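Local coordinates for protein putative exonuclease (Eubacterium rectale, PDB 3L0A) that binds a zinc ion through four cysteines and probably acts as a hydrolase with a PDDEXK-like, nuclease-type domain, at residues D63-G68 and E96-I101. Residues are numbered along the deposited sequence; the frame is centred on the assembly and turned at random.
Sequences DSYFEG and EIIARI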
ATOM      1  N   ASP A  63      10.448  15.256  20.991  1.00 25.59           N
ATOM      2  CA  ASP A  63      10.082  15.935  22.275  1.00 26.19           C
ATOM      3  C   ASP A  63      11.298  16.047  23.165  1.00 26.09           C
ATOM      4  O   ASP A  63      11.622  17.096  23.746  1.00 26.75           O
ATOM      5  CB  ASP A  63       9.065  15.128  23.085  1.00 26.70           C
ATOM      6  CG  ASP A  63       7.664  15.328  22.637  1.00 28.46           C
ATOM      7  OD1 ASP A  63       7.367  16.372  22.032  1.00 29.81           O
ATOM      8  OD2 ASP A  63       6.845  14.425  22.904  1.00 33.55           O
ATOM      9  N   SER A  64      11.972  14.918  23.295  1.00 25.98           N
ATOM     10  CA  SER A  64      13.121  14.861  24.137  1.00 25.76           C
ATOM     11  C   SER A  64      14.242  15.813  23.698  1.00 24.66           C
ATOM     12  O   SER A  64      14.934  16.373  24.555  1.00 24.08           O
ATOM     13  CB  SER A  64      13.650  13.456  24.252  1.00 26.09           C
ATOM     14  OG  SER A  64      14.485  13.459  25.397  1.00 29.39           O
ATOM     15  N   TYR A  65      14.429  15.988  22.388  1.00 23.44           N
ATOM     16  CA  TYR A  65      15.417  16.976  21.898  1.00 22.47           C
ATOM     17  C   TYR A  65      15.075  18.361  22.457  1.00 22.99           C
ATOM     18  O   TYR A  65      15.948  19.010  23.049  1.00 23.33           O
ATOM     19  CB  TYR A  65      15.530  17.024  20.365  1.00 21.86           C
ATOM     20  CG  TYR A  65      16.406  18.153  19.902  1.00 19.64           C
ATOM     21  CD1 TYR A  65      17.767  18.056  19.960  1.00 18.75           C
ATOM     22  CD2 TYR A  65      15.864  19.331  19.481  1.00 16.76           C
ATOM     23  CE1 TYR A  65      18.561  19.102  19.590  1.00 19.79           C
ATOM     24  CE2 TYR A  65      16.631  20.358  19.108  1.00 18.50           C
ATOM     25  CZ  TYR A  65      17.988  20.243  19.172  1.00 19.63           C
ATOM     26  OH  TYR A  65      18.758  21.268  18.796  1.00 16.44           O
ATOM     27  N   PHE A  66      13.817  18.790  22.339  1.00 22.95           N
ATOM     28  CA  PHE A  66      13.459  20.143  22.779  1.00 23.62           C
ATOM     29  C   PHE A  66      13.467  20.366  24.294  1.00 24.24           C
ATOM     30  O   PHE A  66      13.703  21.501  24.739  1.00 23.64           O
ATOM     31  CB  PHE A  66      12.137  20.573  22.157  1.00 23.57           C
ATOM     32  CG  PHE A  66      12.228  20.785  20.678  1.00 22.66           C
ATOM     33  CD1 PHE A  66      12.742  21.943  20.157  1.00 23.23           C
ATOM     34  CD2 PHE A  66      11.815  19.831  19.800  1.00 22.94           C
ATOM     35  CE1 PHE A  66      12.817  22.135  18.781  1.00 23.41           C
ATOM     36  CE2 PHE A  66      11.900  20.032  18.417  1.00 23.66           C
ATOM     37  CZ  PHE A  66      12.408  21.181  17.930  1.00 22.30           C
ATOM     38  N   GLU A  67      13.255  19.294  25.071  1.00 24.26           N
ATOM     39  CA  GLU A  67      13.278  19.337  26.555  1.00 24.27           C
ATOM     40  C   GLU A  67      14.697  19.254  27.115  1.00 24.69           C
ATOM     41  O   GLU A  67      14.923  19.606  28.289  1.00 25.37           O
ATOM     42  CB  GLU A  67      12.382  18.201  27.123  1.00 24.78           C
ATOM     43  CG  GLU A  67      12.302  18.018  28.654  1.00 25.15           C
ATOM     44  CD  GLU A  67      11.405  16.823  29.079  1.00 27.39           C
ATOM     45  OE1 GLU A  67      11.508  15.735  28.467  1.00 29.40           O
ATOM     46  OE2 GLU A  67      10.596  16.972  30.032  1.00 28.16           O
ATOM     47  N   GLY A  68      15.662  18.816  26.294  1.00 24.60           N
ATOM     48  CA  GLY A  68      17.054  18.643  26.752  1.00 24.35           C
ATOM     49  C   GLY A  68      17.193  17.399  27.614  1.00 24.70           C
ATOM     50  O   GLY A  68      17.949  17.372  28.587  1.00 24.75           O
ATOM     51  N   GLU A  96      16.787  15.006  10.867  1.00 20.46           N
ATOM     52  CA  GLU A  96      16.589  15.825   9.664  1.00 21.04           C
ATOM     53  C   GLU A  96      15.418  16.769   9.841  1.00 19.32           C
ATOM     54  O   GLU A  96      15.474  17.953   9.470  1.00 18.56           O
ATOM     55  CB  GLU A  96      16.388  14.974   8.398  1.00 21.42           C
ATOM     56  CG  GLU A  96      17.707  14.636   7.640  1.00 26.89           C
ATOM     57  CD  GLU A  96      17.525  13.650   6.453  1.00 35.60           C
ATOM     58  OE1 GLU A  96      16.396  13.116   6.235  1.00 36.16           O
ATOM     59  OE2 GLU A  96      18.539  13.405   5.751  1.00 42.28           O
ATOM     60  N   ILE A  97      14.354  16.226  10.397  1.00 18.03           N
ATOM     61  CA  ILE A  97      13.163  17.015  10.658  1.00 17.34           C
ATOM     62  C   ILE A  97      13.500  18.102  11.677  1.00 16.46           C
ATOM     63  O   ILE A  97      13.136  19.249  11.481  1.00 17.38           O
ATOM     64  CB  ILE A  97      12.008  16.176  11.183  1.00 15.69           C
ATOM     65  CG1 ILE A  97      11.566  15.139  10.145  1.00 17.56           C
ATOM     66  CG2 ILE A  97      10.883  17.062  11.540  1.00 17.27           C
ATOM     67  CD1 ILE A  97      10.703  14.053  10.709  1.00 16.90           C
ATOM     68  N   ILE A  98      14.195  17.763  12.759  1.00 16.32           N
ATOM     69  CA  ILE A  98      14.548  18.797  13.790  1.00 15.72           C
ATOM     70  C   ILE A  98      15.321  19.968  13.173  1.00 16.84           C
ATOM     71  O   ILE A  98      15.086  21.151  13.517  1.00 18.42           O
ATOM     72  CB  ILE A  98      15.364  18.205  14.925  1.00 14.84           C
ATOM     73  CG1 ILE A  98      14.483  17.306  15.806  1.00 15.47           C
ATOM     74  CG2 ILE A  98      16.039  19.253  15.771  1.00 12.91           C
ATOM     75  CD1 ILE A  98      15.307  16.363  16.730  1.00 12.33           C
ATOM     76  N   ALA A  99      16.289  19.661  12.327  1.00 17.69           N
ATOM     77  CA  ALA A  99      17.107  20.710  11.710  1.00 19.73           C
ATOM     78  C   ALA A  99      16.251  21.589  10.817  1.00 20.48           C
ATOM     79  O   ALA A  99      16.487  22.791  10.698  1.00 22.51           O
ATOM     80  CB  ALA A  99      18.245  20.090  10.886  1.00 19.62           C
ATOM     81  N   ARG A 100      15.267  20.972  10.182  1.00 21.24           N
ATOM     82  CA  ARG A 100      14.371  21.684   9.286  1.00 21.63           C
ATOM     83  C   ARG A 100      13.507  22.713  10.029  1.00 21.48           C
ATOM     84  O   ARG A 100      13.368  23.868   9.578  1.00 20.34           O
ATOM     85  CB  ARG A 100      13.517  20.709   8.486  1.00 21.46           C
ATOM     86  CG  ARG A 100      12.493  21.408   7.595  1.00 23.89           C
ATOM     87  CD  ARG A 100      13.195  22.329   6.626  1.00 23.95           C
ATOM     88  NE  ARG A 100      12.305  23.032   5.726  1.00 24.53           N
ATOM     89  CZ  ARG A 100      11.990  24.330   5.793  1.00 20.67           C
ATOM     90  NH1 ARG A 100      12.414  25.145   6.757  1.00 23.38           N
ATOM     91  NH2 ARG A 100      11.203  24.825   4.880  1.00 19.84           N
ATOM     92  N   ILE A 101      12.966  22.283  11.164  1.00 21.94           N
ATOM     93  CA  ILE A 101      12.243  23.139  12.131  1.00 22.78           C
ATOM     94  C   ILE A 101      13.135  24.261  12.632  1.00 24.06           C
ATOM     95  O   ILE A 101      12.735  25.427  12.722  1.00 24.67           O
ATOM     96  CB  ILE A 101      11.805  22.284  13.351  1.00 22.52           C
ATOM     97  CG1 ILE A 101      10.627  21.378  12.999  1.00 23.82           C
ATOM     98  CG2 ILE A 101      11.425  23.115  14.511  1.00 24.63           C
ATOM     99  CD1 ILE A 101      10.308  20.249  14.121  1.00 21.51           C
TER
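Ile98 lays its CG2 methyl over one face of the Tyr65 ring, in a CH-pi contact 3.9 Å from CG2 to the ring centroid and 27° off the ring normal. The methyl sits toward the rim, nearest CE2 of Tyr65 at 3.6 Å. The other branch of Ile98 reaches the root of the same side chain, with CD1 3.7 Å from Tyr65 CB, and the isoleucine thus spans the tyrosine from CB to ring. CG of Tyr65, anti to the backbone N (chi1 173°), brings the ring against Ile98, while its OH hydrogen-bonds Glu102 OE2, just beyond Ile101. Apolar packing joins the C-terminal ends of helices 54-67 and 89-102 within the PDDEXK-like domain, whose mixed sheet supplies Leu144 of strand 140-147, in touch with both Phe66 and Ile101. Phe66 meets Ile101 more lightly, its CZ 4.0 Å from Ile101 CG2 in an oblique approach, and Tyr65 CD2 lies over the centre of one face of the Phe66 ring. Met108 of helix 105-110 touches both Phe66 and Ile101. A serine in place of Tyr65 would probably leave Ile98 CG2 without its aromatic face and Glu102 OE2 without the phenol that bonds it. Past Phe66, helix 54-67 closes in a Schellman motif at Gly68.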